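Local coordinates for histidine triad (HIT) protein (PDB 4EGU) that binds zinc and guanosine monophosphate and, as a member of the histidine triad family, probably acts as a nucleotide hydrolase or transferase, at residues Gly78-Cys90 against Leu101-Tyr114. Numbering follows the deposited sequence. Where two conformers were deposited one is given.
Sequences GFDQTGFRVINNC and LHYHILAGKKLPNY. With 5GP (guanosine-5'-monophosphate), chain C.
Arg-85 and Leu-111 meet because the arginine carries CG anti to its backbone N (chi1 -173°), runs extended, then bends at chi3; its guanidinium runs alongside Leu-111 in the opposite direction, with CB and CD1 of the leucine over one face. NH1 donates a nearly straight bond to Pro-112 O (2.8 Å), which lies in the guanidinium plane, with NH2 adding a weak second. NH2 also bonds Gly-94 O of the second subunit, and NE makes a weak bond to Asn-89 OD1 there, tying the C-terminal arm to the dimer interface. Asn-88 lays CB over one face of the Tyr-103 ring (CH-pi); CG, turned beside the carbonyl carbon (chi1 -180°), sends ND2 to His-102 O (2.9 Å) from above the carbonyl plane. At the far end Ala-107 CB sits over the Phe-79 ring, 3.6 Å from its centroid. Paired backbone bonds link Arg-85 with Leu-106 and Ile-87 with His-104. Three donors converge on GMP O3P: His-102 NE2 (2.6 Å, almost linear), His-104 NE2, whose ND1 His-40 holds, and Asn-89 ND2, its OD1 bonded by Arg-85 NE of the second subunit. Predicted nucleophile His-102, just ahead of strand 103-107, and His-104 on it, both at the phosphate, are as expected of a histidine triad active site.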
loop_
_atom_site.group_PDB
_atom_site.type_symbol
_atom_site.label_atom_id
_atom_site.label_comp_id
_atom_site.label_asym_id
_atom_site.label_seq_id
_atom_site.Cartn_x
_atom_site.Cartn_y
_atom_site.Cartn_z
ATOM N N GLY A 78 -9.956 1.257 -16.468
ATOM C CA GLY A 78 -9.864 -0.092 -17.023
ATOM C C GLY A 78 -8.751 -0.969 -16.468
ATOM O O GLY A 78 -8.635 -2.163 -16.818
ATOM N N PHE A 79 -7.905 -0.400 -15.623
ATOM C CA PHE A 79 -6.849 -1.228 -15.070
ATOM C C PHE A 79 -7.303 -2.040 -13.858
ATOM O O PHE A 79 -6.515 -2.794 -13.289
ATOM C CB PHE A 79 -5.515 -0.475 -14.864
ATOM C CG PHE A 79 -5.563 0.676 -13.886
ATOM C CD1 PHE A 79 -5.609 1.987 -14.339
ATOM C CD2 PHE A 79 -5.474 0.453 -12.521
ATOM C CE1 PHE A 79 -5.612 3.047 -13.448
ATOM C CE2 PHE A 79 -5.477 1.511 -11.627
ATOM C CZ PHE A 79 -5.546 2.807 -12.089
ATOM N N ASP A 80 -8.588 -1.939 -13.510
ATOM C CA ASP A 80 -9.179 -2.918 -12.618
ATOM C C ASP A 80 -9.045 -4.351 -13.151
ATOM O O ASP A 80 -8.848 -5.294 -12.394
ATOM C CB ASP A 80 -10.655 -2.604 -12.288
ATOM C CG ASP A 80 -11.600 -2.594 -13.492
ATOM O OD1 ASP A 80 -11.167 -2.223 -14.599
ATOM O OD2 ASP A 80 -12.803 -2.889 -13.289
ATOM N N GLN A 81 -9.157 -4.505 -14.464
ATOM C CA GLN A 81 -9.115 -5.811 -15.135
ATOM C C GLN A 81 -7.693 -6.296 -15.419
ATOM O O GLN A 81 -7.410 -7.482 -15.396
ATOM C CB GLN A 81 -9.937 -5.754 -16.439
ATOM C CG GLN A 81 -11.436 -5.629 -16.185
ATOM C CD GLN A 81 -12.049 -6.904 -15.594
ATOM O OE1 GLN A 81 -11.368 -7.920 -15.428
ATOM N NE2 GLN A 81 -13.340 -6.850 -15.274
ATOM N N THR A 82 -6.791 -5.362 -15.677
ATOM C CA THR A 82 -5.440 -5.709 -16.080
ATOM C C THR A 82 -4.483 -5.820 -14.893
ATOM O O THR A 82 -3.540 -6.612 -14.959
ATOM C CB THR A 82 -4.898 -4.728 -17.148
ATOM O OG1 THR A 82 -5.075 -3.386 -16.677
ATOM C CG2 THR A 82 -5.625 -4.899 -18.445
ATOM N N GLY A 83 -4.713 -5.038 -13.839
ATOM C CA GLY A 83 -3.933 -5.119 -12.615
ATOM C C GLY A 83 -3.175 -3.825 -12.335
ATOM O O GLY A 83 -3.001 -2.956 -13.192
ATOM N N PHE A 84 -2.683 -3.716 -11.103
ATOM C CA PHE A 84 -2.004 -2.503 -10.678
ATOM C C PHE A 84 -1.253 -2.786 -9.382
ATOM O O PHE A 84 -1.481 -3.806 -8.745
ATOM C CB PHE A 84 -2.992 -1.324 -10.515
ATOM C CG PHE A 84 -4.121 -1.557 -9.550
ATOM C CD1 PHE A 84 -5.294 -2.177 -9.947
ATOM C CD2 PHE A 84 -4.027 -1.100 -8.244
ATOM C CE1 PHE A 84 -6.346 -2.341 -9.073
ATOM C CE2 PHE A 84 -5.079 -1.261 -7.358
ATOM C CZ PHE A 84 -6.242 -1.882 -7.772
ATOM N N ARG A 85 -0.382 -1.862 -9.002
ATOM C CA ARG A 85 0.361 -1.962 -7.754
ATOM C C ARG A 85 0.169 -0.666 -6.970
ATOM O O ARG A 85 0.127 0.428 -7.545
ATOM C CB ARG A 85 1.855 -2.191 -8.050
ATOM C CG ARG A 85 2.696 -2.477 -6.822
ATOM C CD ARG A 85 4.118 -2.842 -7.203
ATOM N NE ARG A 85 4.134 -4.073 -7.967
ATOM C CZ ARG A 85 5.081 -4.426 -8.832
ATOM N NH1 ARG A 85 6.133 -3.649 -9.031
ATOM N NH2 ARG A 85 4.932 -5.523 -9.527
ATOM N N VAL A 86 0.052 -0.835 -5.656
ATOM C CA VAL A 86 -0.093 0.281 -4.719
ATOM C C VAL A 86 1.141 0.283 -3.807
ATOM O O VAL A 86 1.484 -0.746 -3.237
ATOM C CB VAL A 86 -1.361 0.113 -3.893
ATOM C CG1 VAL A 86 -1.492 1.209 -2.837
ATOM C CG2 VAL A 86 -2.593 0.054 -4.786
ATOM N N ILE A 87 1.791 1.433 -3.675
ATOM C CA ILE A 87 3.012 1.556 -2.890
ATOM C C ILE A 87 2.922 2.769 -1.959
ATOM O O ILE A 87 2.577 3.878 -2.381
ATOM C CB ILE A 87 4.260 1.696 -3.780
ATOM C CG1 ILE A 87 4.326 0.591 -4.839
ATOM C CG2 ILE A 87 5.515 1.681 -2.890
ATOM C CD1 ILE A 87 3.876 1.059 -6.195
ATOM N N ASN A 88 3.295 2.549 -0.697
ATOM C CA ASN A 88 3.589 3.635 0.229
ATOM C C ASN A 88 5.041 3.511 0.680
ATOM O O ASN A 88 5.473 2.437 1.104
ATOM C CB ASN A 88 2.675 3.624 1.463
ATOM C CG ASN A 88 3.003 4.771 2.400
ATOM O OD1 ASN A 88 3.747 4.607 3.366
ATOM N ND2 ASN A 88 2.482 5.935 2.107
ATOM N N ASN A 89 5.759 4.614 0.597
ATOM C CA ASN A 89 7.129 4.722 1.065
ATOM C C ASN A 89 7.143 5.536 2.355
ATOM O O ASN A 89 6.710 6.683 2.374
ATOM C CB ASN A 89 7.962 5.450 0.006
ATOM C CG ASN A 89 8.067 4.694 -1.293
ATOM O OD1 ASN A 89 8.033 3.466 -1.331
ATOM N ND2 ASN A 89 8.176 5.428 -2.383
ATOM N N CYS A 90 7.651 4.933 3.429
ATOM C CA CYS A 90 7.626 5.565 4.738
ATOM C C CYS A 90 9.042 5.771 5.264
ATOM O O CYS A 90 9.752 4.828 5.571
ATOM C CB CYS A 90 6.824 4.710 5.719
ATOM S SG CYS A 90 6.590 5.525 7.332
ATOM N N LEU A 101 1.898 12.279 3.329
ATOM C CA LEU A 101 1.325 10.966 3.030
ATOM C C LEU A 101 0.851 10.877 1.590
ATOM O O LEU A 101 0.031 11.674 1.118
ATOM C CB LEU A 101 0.132 10.648 3.927
ATOM C CG LEU A 101 -0.385 9.207 3.824
ATOM C CD1 LEU A 101 0.572 8.229 4.525
ATOM C CD2 LEU A 101 -1.772 9.102 4.360
ATOM N N HIS A 102 1.291 9.844 0.900
ATOM C CA HIS A 102 0.864 9.608 -0.470
ATOM C C HIS A 102 0.994 8.148 -0.807
ATOM O O HIS A 102 1.895 7.467 -0.325
ATOM C CB HIS A 102 1.743 10.449 -1.467
ATOM C CG HIS A 102 3.217 10.156 -1.405
ATOM N ND1 HIS A 102 4.020 10.783 -0.491
ATOM C CD2 HIS A 102 4.031 9.343 -2.127
ATOM C CE1 HIS A 102 5.270 10.364 -0.632
ATOM N NE2 HIS A 102 5.305 9.496 -1.627
ATOM N N TYR A 103 0.118 7.695 -1.683
ATOM C CA TYR A 103 0.182 6.372 -2.250
ATOM C C TYR A 103 0.428 6.490 -3.738
ATOM O O TYR A 103 -0.201 7.283 -4.419
ATOM C CB TYR A 103 -1.122 5.594 -1.984
ATOM C CG TYR A 103 -1.194 5.109 -0.562
ATOM C CD1 TYR A 103 -1.400 5.964 0.502
ATOM C CD2 TYR A 103 -0.956 3.778 -0.270
ATOM C CE1 TYR A 103 -1.400 5.482 1.821
ATOM C CE2 TYR A 103 -0.963 3.288 1.040
ATOM C CZ TYR A 103 -1.180 4.147 2.068
ATOM O OH TYR A 103 -1.155 3.704 3.363
ATOM N N HIS A 104 1.338 5.668 -4.234
ATOM C CA HIS A 104 1.565 5.515 -5.664
ATOM C C HIS A 104 0.673 4.409 -6.203
ATOM O O HIS A 104 0.626 3.322 -5.624
ATOM C CB HIS A 104 3.006 5.090 -5.940
ATOM C CG HIS A 104 4.065 6.030 -5.481
ATOM N ND1 HIS A 104 4.699 6.888 -6.353
ATOM C CD2 HIS A 104 4.676 6.158 -4.268
ATOM C CE1 HIS A 104 5.615 7.554 -5.668
ATOM N NE2 HIS A 104 5.629 7.127 -4.411
ATOM N N ILE A 105 0.032 4.674 -7.347
ATOM C CA ILE A 105 -0.609 3.639 -8.144
ATOM C C ILE A 105 0.203 3.500 -9.427
ATOM O O ILE A 105 0.396 4.484 -10.141
ATOM C CB ILE A 105 -2.050 3.987 -8.568
ATOM C CG1 ILE A 105 -2.931 4.536 -7.450
ATOM C CG2 ILE A 105 -2.700 2.756 -9.202
ATOM C CD1 ILE A 105 -4.270 5.084 -7.990
ATOM N N LEU A 106 0.656 2.277 -9.706
ATOM C CA LEU A 106 1.324 1.955 -10.976
ATOM C C LEU A 106 0.436 1.006 -11.754
ATOM O O LEU A 106 -0.013 -0.003 -11.213
ATOM C CB LEU A 106 2.667 1.279 -10.744
ATOM C CG LEU A 106 3.670 2.079 -9.904
ATOM C CD1 LEU A 106 4.983 1.300 -9.809
ATOM C CD2 LEU A 106 3.927 3.474 -10.396
ATOM N N ALA A 107 0.202 1.271 -13.041
ATOM C CA ALA A 107 -0.657 0.392 -13.840
ATOM C C ALA A 107 -0.409 0.626 -15.328
ATOM O O ALA A 107 0.318 1.533 -15.721
ATOM C CB ALA A 107 -2.129 0.619 -13.522
ATOM N N GLY A 108 -1.048 -0.211 -16.144
ATOM C CA GLY A 108 -1.073 -0.015 -17.589
ATOM C C GLY A 108 0.019 -0.752 -18.325
ATOM O O GLY A 108 0.171 -0.571 -19.521
ATOM N N LYS A 109 0.779 -1.569 -17.615
ATOM C CA LYS A 109 1.823 -2.409 -18.185
ATOM C C LYS A 109 2.093 -3.535 -17.185
ATOM O O LYS A 109 1.779 -3.436 -15.998
ATOM C CB LYS A 109 3.126 -1.633 -18.445
ATOM C CG LYS A 109 3.867 -1.181 -17.194
ATOM C CD LYS A 109 5.166 -0.466 -17.513
ATOM C CE LYS A 109 6.330 -1.349 -17.456
ATOM N NZ LYS A 109 7.573 -0.583 -17.612
ATOM N N LYS A 110 2.713 -4.599 -17.685
ATOM C CA LYS A 110 3.165 -5.668 -16.811
ATOM C C LYS A 110 4.352 -5.152 -15.998
ATOM O O LYS A 110 5.422 -4.914 -16.561
ATOM C CB LYS A 110 3.552 -6.915 -17.596
ATOM C CG LYS A 110 4.158 -8.023 -16.722
ATOM C CD LYS A 110 3.207 -8.518 -15.633
ATOM C CE LYS A 110 3.594 -9.909 -15.099
ATOM N NZ LYS A 110 4.497 -9.877 -13.903
ATOM N N LEU A 111 4.179 -4.955 -14.685
ATOM C CA LEU A 111 5.197 -4.284 -13.886
ATOM C C LEU A 111 6.309 -5.241 -13.486
ATOM O O LEU A 111 6.052 -6.403 -13.197
ATOM C CB LEU A 111 4.571 -3.696 -12.626
ATOM C CG LEU A 111 3.492 -2.655 -12.859
ATOM C CD1 LEU A 111 2.738 -2.396 -11.564
ATOM C CD2 LEU A 111 4.088 -1.359 -13.398
ATOM N N PRO A 112 7.566 -4.759 -13.470
ATOM C CA PRO A 112 8.658 -5.581 -12.928
ATOM C C PRO A 112 8.581 -5.681 -11.398
ATOM O O PRO A 112 8.032 -4.793 -10.776
ATOM C CB PRO A 112 9.902 -4.798 -13.341
ATOM C CG PRO A 112 9.441 -3.388 -13.345
ATOM C CD PRO A 112 8.050 -3.430 -13.893
ATOM N N ASN A 113 9.176 -6.719 -10.807
ATOM C CA ASN A 113 9.339 -6.793 -9.356
ATOM C C ASN A 113 10.612 -6.045 -8.997
ATOM O O ASN A 113 11.700 -6.609 -8.939
ATOM C CB ASN A 113 9.392 -8.237 -8.849
ATOM C CG ASN A 113 9.385 -8.312 -7.336
ATOM O OD1 ASN A 113 9.734 -7.345 -6.652
ATOM N ND2 ASN A 113 9.014 -9.462 -6.805
ATOM N N TYR A 114 10.460 -4.740 -8.826
ATOM C CA TYR A 114 11.592 -3.867 -8.619
ATOM C C TYR A 114 12.445 -4.310 -7.426
ATOM O O TYR A 114 13.668 -4.269 -7.467
ATOM C CB TYR A 114 11.107 -2.463 -8.362
ATOM C CG TYR A 114 10.518 -1.771 -9.545
ATOM C CD1 TYR A 114 11.360 -1.325 -10.546
ATOM C CD2 TYR A 114 9.157 -1.524 -9.659
ATOM C CE1 TYR A 114 10.891 -0.677 -11.636
ATOM C CE2 TYR A 114 8.663 -0.855 -10.773
ATOM C CZ TYR A 114 9.552 -0.444 -11.754
ATOM O OH TYR A 114 9.102 0.221 -12.869
HETATM P P 5GP C . 8.338 9.435 -2.974
HETATM O O1P 5GP C . 9.630 8.914 -3.564
HETATM O O2P 5GP C . 8.479 10.524 -1.947
HETATM O O3P 5GP C . 7.534 8.326 -2.440
HETATM O "O5'" 5GP C . 7.427 9.920 -4.156
HETATM C "C5'" 5GP C . 7.311 11.292 -4.452
HETATM C "C4'" 5GP C . 6.896 11.464 -5.867
HETATM O "O4'" 5GP C . 6.519 12.828 -6.071
HETATM C "C3'" 5GP C . 7.992 11.155 -6.890
HETATM O "O3'" 5GP C . 7.627 10.012 -7.667
HETATM C "C2'" 5GP C . 8.044 12.426 -7.773
HETATM O "O2'" 5GP C . 8.174 12.194 -9.162
HETATM C "C1'" 5GP C . 6.736 13.144 -7.413
HETATM N N9 5GP C . 6.791 14.595 -7.513
HETATM C C8 5GP C . 7.718 15.371 -6.919
HETATM N N7 5GP C . 7.460 16.669 -7.169
HETATM C C5 5GP C . 6.339 16.707 -7.919
HETATM C C6 5GP C . 5.619 17.756 -8.468
HETATM O O6 5GP C . 5.943 18.976 -8.340
HETATM N N1 5GP C . 4.525 17.394 -9.158
HETATM C C2 5GP C . 4.131 16.106 -9.332
HETATM N N2 5GP C . 3.019 15.889 -10.052
HETATM N N3 5GP C . 4.804 15.059 -8.830
HETATM C C4 5GP C . 5.908 15.386 -8.121
HETATM O O HOH W 1 -2.670 -2.548 -15.774
HETATM O O HOH W 2 4.707 7.083 -0.101
#